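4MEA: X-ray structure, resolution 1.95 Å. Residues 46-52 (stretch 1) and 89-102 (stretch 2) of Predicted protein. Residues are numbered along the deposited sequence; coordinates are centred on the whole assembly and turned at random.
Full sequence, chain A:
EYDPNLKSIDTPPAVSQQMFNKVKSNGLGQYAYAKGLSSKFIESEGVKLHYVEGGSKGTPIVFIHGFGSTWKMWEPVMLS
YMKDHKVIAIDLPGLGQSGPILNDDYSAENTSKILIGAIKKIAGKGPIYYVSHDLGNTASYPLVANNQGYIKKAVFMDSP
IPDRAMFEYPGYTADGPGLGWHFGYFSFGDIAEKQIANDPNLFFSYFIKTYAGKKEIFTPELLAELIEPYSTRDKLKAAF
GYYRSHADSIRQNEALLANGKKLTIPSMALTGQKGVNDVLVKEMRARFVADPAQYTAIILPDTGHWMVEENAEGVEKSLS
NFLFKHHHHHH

Stretch 1 46-52: GVKLHYV
Stretch 2 (89-102) AIDLPGLGQSGPIL

A strand that outruns its partner can have its backbone hydrogen bonds completed by a loop, and the contact between residues 46-52 and 89-102 of this predicted protein is a compact example. The shortest hydrogen bond between the stretches joins two side chains: His-50 ND1 donates to Asp-91 OD2 at 2.7 Å, with the carboxylate at the ring edge, near its plane. Asp-91 OD2 also accepts Gln-97 N at 2.8 Å, with the N-H pointing straight at it (180°), so one carboxylate atom ties the histidine to the loop. His-50 is t (chi1 171°, chi2 -113°) and Asp-91 is m (chi1 -76°); both CA-to-CB bonds point toward the opposing stretch. Over one face of the imidazole lies the amide of Gln-97, its NE2 3.3 Å from His-50 CE1.

The backbone ladder begins as an ordinary antiparallel sheet. Val-52 pairs with Ala-89 in a hydrogen-bonded bridge, CA to CA 5.3 Å: Val-52 N reaches Ala-89 O at 2.9 Å and Ala-89 N reaches Val-52 O at 2.8 Å. Tyr-51 and Ile-90 form the adjacent non-hydrogen-bonded pair, at 4.1 Å between CA atoms, and Asp-91 N then donates to His-50 O at 2.9 Å. The second stretch leaves the strand after Ile-90 and, past Asp-91, runs through a type II turn from Leu-92 to Leu-95 and a type II' turn from Leu-95 to Ser-98. Gly-96, at phi 54° and psi -126°, has no room for a CB, which would lie 2.4 Å from Asp-91 OD2.

After the turns the chain returns to residues 48-50. Ser-98 (chi1 -68°, m) substitutes a hydroxyl for a strand carbonyl: its OG accepts His-50 N at 2.9 Å and donates to Asp-91 O at 2.7 Å, bridging strand and loop. Next to it, Gly-99 N donates to Lys-48 O at 2.8 Å and 168°. A water adds a further link, donating to Gln-97 O at 2.7 Å and Lys-48 O at 3.3 Å.

Apolar packing completes the contact, which buries 609 Å² in all. Along residues 47-52, phi runs from -82° to -147° and psi from 110° to 167°. Leu-49 (m, t) points away at CB, yet its end comes nearer, placing CD1 4.2 Å from Ile-90 CG2 and CD2 4.0 Å from Pro-93 CG. Tyr-51 (p) sets CB 3.8 Å from Ile-90 CG1 on their shared sheet face before its ring leads away. Val-47 (t) packs CG1 4.5 Å from Pro-93 CB and CG2 4.5 Å from Ile-101 CG1; its CG1 also lies against the backbone, 3.3 Å from Gly-99 O.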

# COMPACT_ATOMS: atom_id res chain seq x y z
N GLY A 46 6.02 0.09 32.73
CA GLY A 46 7.39 0.20 32.27
C GLY A 46 7.55 1.08 31.03
O GLY A 46 8.65 1.17 30.48
N VAL A 47 6.47 1.73 30.61
CA VAL A 47 6.52 2.64 29.47
C VAL A 47 6.31 4.06 29.97
O VAL A 47 5.30 4.35 30.63
CB VAL A 47 5.44 2.31 28.40
CG1 VAL A 47 5.47 3.33 27.25
CG2 VAL A 47 5.64 0.89 27.85
N LYS A 48 7.27 4.94 29.67
CA LYS A 48 7.13 6.35 30.05
C LYS A 48 6.27 7.11 29.04
O LYS A 48 6.67 7.33 27.89
CB LYS A 48 8.50 7.02 30.20
CG LYS A 48 8.41 8.39 30.89
CD LYS A 48 9.77 9.00 31.15
CE LYS A 48 10.51 8.24 32.24
NZ LYS A 48 11.78 8.94 32.60
N LEU A 49 5.08 7.50 29.48
CA LEU A 49 4.17 8.25 28.62
C LEU A 49 4.30 9.75 28.84
O LEU A 49 4.44 10.22 29.98
CB LEU A 49 2.72 7.83 28.87
CG LEU A 49 2.32 6.36 28.69
CD1 LEU A 49 0.91 6.16 29.20
CD2 LEU A 49 2.43 5.91 27.24
N HIS A 50 4.27 10.50 27.75
CA HIS A 50 4.17 11.95 27.83
C HIS A 50 2.70 12.35 27.72
O HIS A 50 1.93 11.77 26.95
CB HIS A 50 4.99 12.62 26.72
CG HIS A 50 4.76 14.10 26.59
ND1 HIS A 50 4.15 14.67 25.50
CD2 HIS A 50 5.07 15.12 27.43
CE1 HIS A 50 4.09 15.98 25.66
NE2 HIS A 50 4.64 16.28 26.83
N TYR A 51 2.29 13.34 28.50
CA TYR A 51 0.96 13.88 28.35
C TYR A 51 0.96 15.36 28.66
O TYR A 51 1.92 15.89 29.23
CB TYR A 51 -0.05 13.13 29.23
CG TYR A 51 0.16 13.29 30.73
CD1 TYR A 51 -0.62 14.19 31.46
CD2 TYR A 51 1.10 12.53 31.41
CE1 TYR A 51 -0.45 14.33 32.84
CE2 TYR A 51 1.28 12.67 32.79
CZ TYR A 51 0.50 13.57 33.50
OH TYR A 51 0.66 13.72 34.85
N VAL A 52 -0.13 16.02 28.30
CA VAL A 52 -0.34 17.43 28.56
C VAL A 52 -1.71 17.55 29.19
O VAL A 52 -2.67 16.91 28.74
CB VAL A 52 -0.29 18.24 27.24
CG1 VAL A 52 -0.67 19.69 27.47
CG2 VAL A 52 1.10 18.13 26.62
N ALA A 89 -4.34 15.07 27.35
CA ALA A 89 -4.01 14.50 26.05
C ALA A 89 -2.69 13.75 26.18
O ALA A 89 -1.67 14.31 26.56
CB ALA A 89 -3.91 15.59 24.98
N ILE A 90 -2.74 12.45 25.88
CA ILE A 90 -1.60 11.57 26.07
C ILE A 90 -1.00 11.17 24.73
O ILE A 90 -1.73 10.84 23.79
CB ILE A 90 -2.03 10.28 26.82
CG1 ILE A 90 -2.72 10.64 28.14
CG2 ILE A 90 -0.84 9.35 27.03
CD1 ILE A 90 -3.46 9.46 28.78
N ASP A 91 0.33 11.19 24.65
CA ASP A 91 1.05 10.64 23.50
C ASP A 91 1.00 9.11 23.52
O ASP A 91 1.39 8.49 24.51
CB ASP A 91 2.52 11.08 23.51
CG ASP A 91 2.70 12.52 23.07
OD1 ASP A 91 1.74 13.09 22.50
OD2 ASP A 91 3.81 13.07 23.29
N LEU A 92 0.52 8.50 22.43
CA LEU A 92 0.45 7.04 22.35
C LEU A 92 1.81 6.41 22.64
O LEU A 92 2.85 6.97 22.28
CB LEU A 92 -0.00 6.59 20.96
CG LEU A 92 -1.50 6.61 20.64
CD1 LEU A 92 -1.74 6.25 19.16
CD2 LEU A 92 -2.25 5.65 21.56
N PRO A 93 1.80 5.23 23.26
CA PRO A 93 3.06 4.52 23.50
C PRO A 93 3.94 4.52 22.24
O PRO A 93 3.47 4.16 21.15
CB PRO A 93 2.59 3.10 23.83
CG PRO A 93 1.24 3.30 24.47
CD PRO A 93 0.62 4.46 23.69
N GLY A 94 5.19 4.94 22.39
CA GLY A 94 6.13 4.97 21.29
C GLY A 94 6.13 6.26 20.47
O GLY A 94 7.14 6.59 19.85
N LEU A 95 5.01 6.97 20.47
CA LEU A 95 4.84 8.15 19.62
C LEU A 95 4.99 9.46 20.39
O LEU A 95 4.97 9.48 21.62
CB LEU A 95 3.49 8.10 18.92
CG LEU A 95 3.28 6.82 18.11
CD1 LEU A 95 1.98 6.86 17.32
CD2 LEU A 95 4.48 6.59 17.19
N GLY A 96 5.12 10.57 19.66
CA GLY A 96 5.31 11.86 20.30
C GLY A 96 6.50 11.76 21.23
O GLY A 96 7.58 11.34 20.82
N GLN A 97 6.31 12.13 22.50
CA GLN A 97 7.40 12.04 23.48
C GLN A 97 7.28 10.84 24.42
O GLN A 97 8.02 10.73 25.41
CB GLN A 97 7.52 13.35 24.26
CG GLN A 97 7.89 14.52 23.35
CD GLN A 97 7.85 15.85 24.06
OE1 GLN A 97 8.79 16.23 24.76
NE2 GLN A 97 6.75 16.59 23.87
N SER A 98 6.37 9.93 24.09
CA SER A 98 6.25 8.68 24.85
C SER A 98 7.29 7.66 24.38
O SER A 98 7.63 7.61 23.20
CB SER A 98 4.85 8.08 24.70
OG SER A 98 3.88 8.87 25.35
N GLY A 99 7.79 6.86 25.32
CA GLY A 99 8.73 5.79 24.98
C GLY A 99 8.06 4.56 24.37
O GLY A 99 6.84 4.39 24.48
N PRO A 100 8.86 3.69 23.74
CA PRO A 100 8.36 2.54 22.97
C PRO A 100 7.93 1.33 23.81
O PRO A 100 8.36 1.16 24.96
CB PRO A 100 9.58 2.15 22.13
CG PRO A 100 10.74 2.51 22.99
CD PRO A 100 10.33 3.79 23.68
N ILE A 101 7.09 0.49 23.22
CA ILE A 101 6.78 -0.81 23.78
C ILE A 101 7.86 -1.77 23.29
O ILE A 101 7.87 -2.17 22.12
CB ILE A 101 5.39 -1.31 23.34
CG1 ILE A 101 4.31 -0.31 23.76
CG2 ILE A 101 5.11 -2.70 23.92
CD1 ILE A 101 2.88 -0.77 23.49
N LEU A 102 8.76 -2.13 24.20
CA LEU A 102 9.99 -2.85 23.85
C LEU A 102 9.79 -4.22 23.17
O LEU A 102 10.60 -4.62 22.34
CB LEU A 102 10.87 -2.99 25.09
CG LEU A 102 11.32 -1.64 25.66
CD1 LEU A 102 12.00 -1.80 27.02
CD2 LEU A 102 12.24 -0.94 24.66
O HOH W 1 9.25 9.28 27.35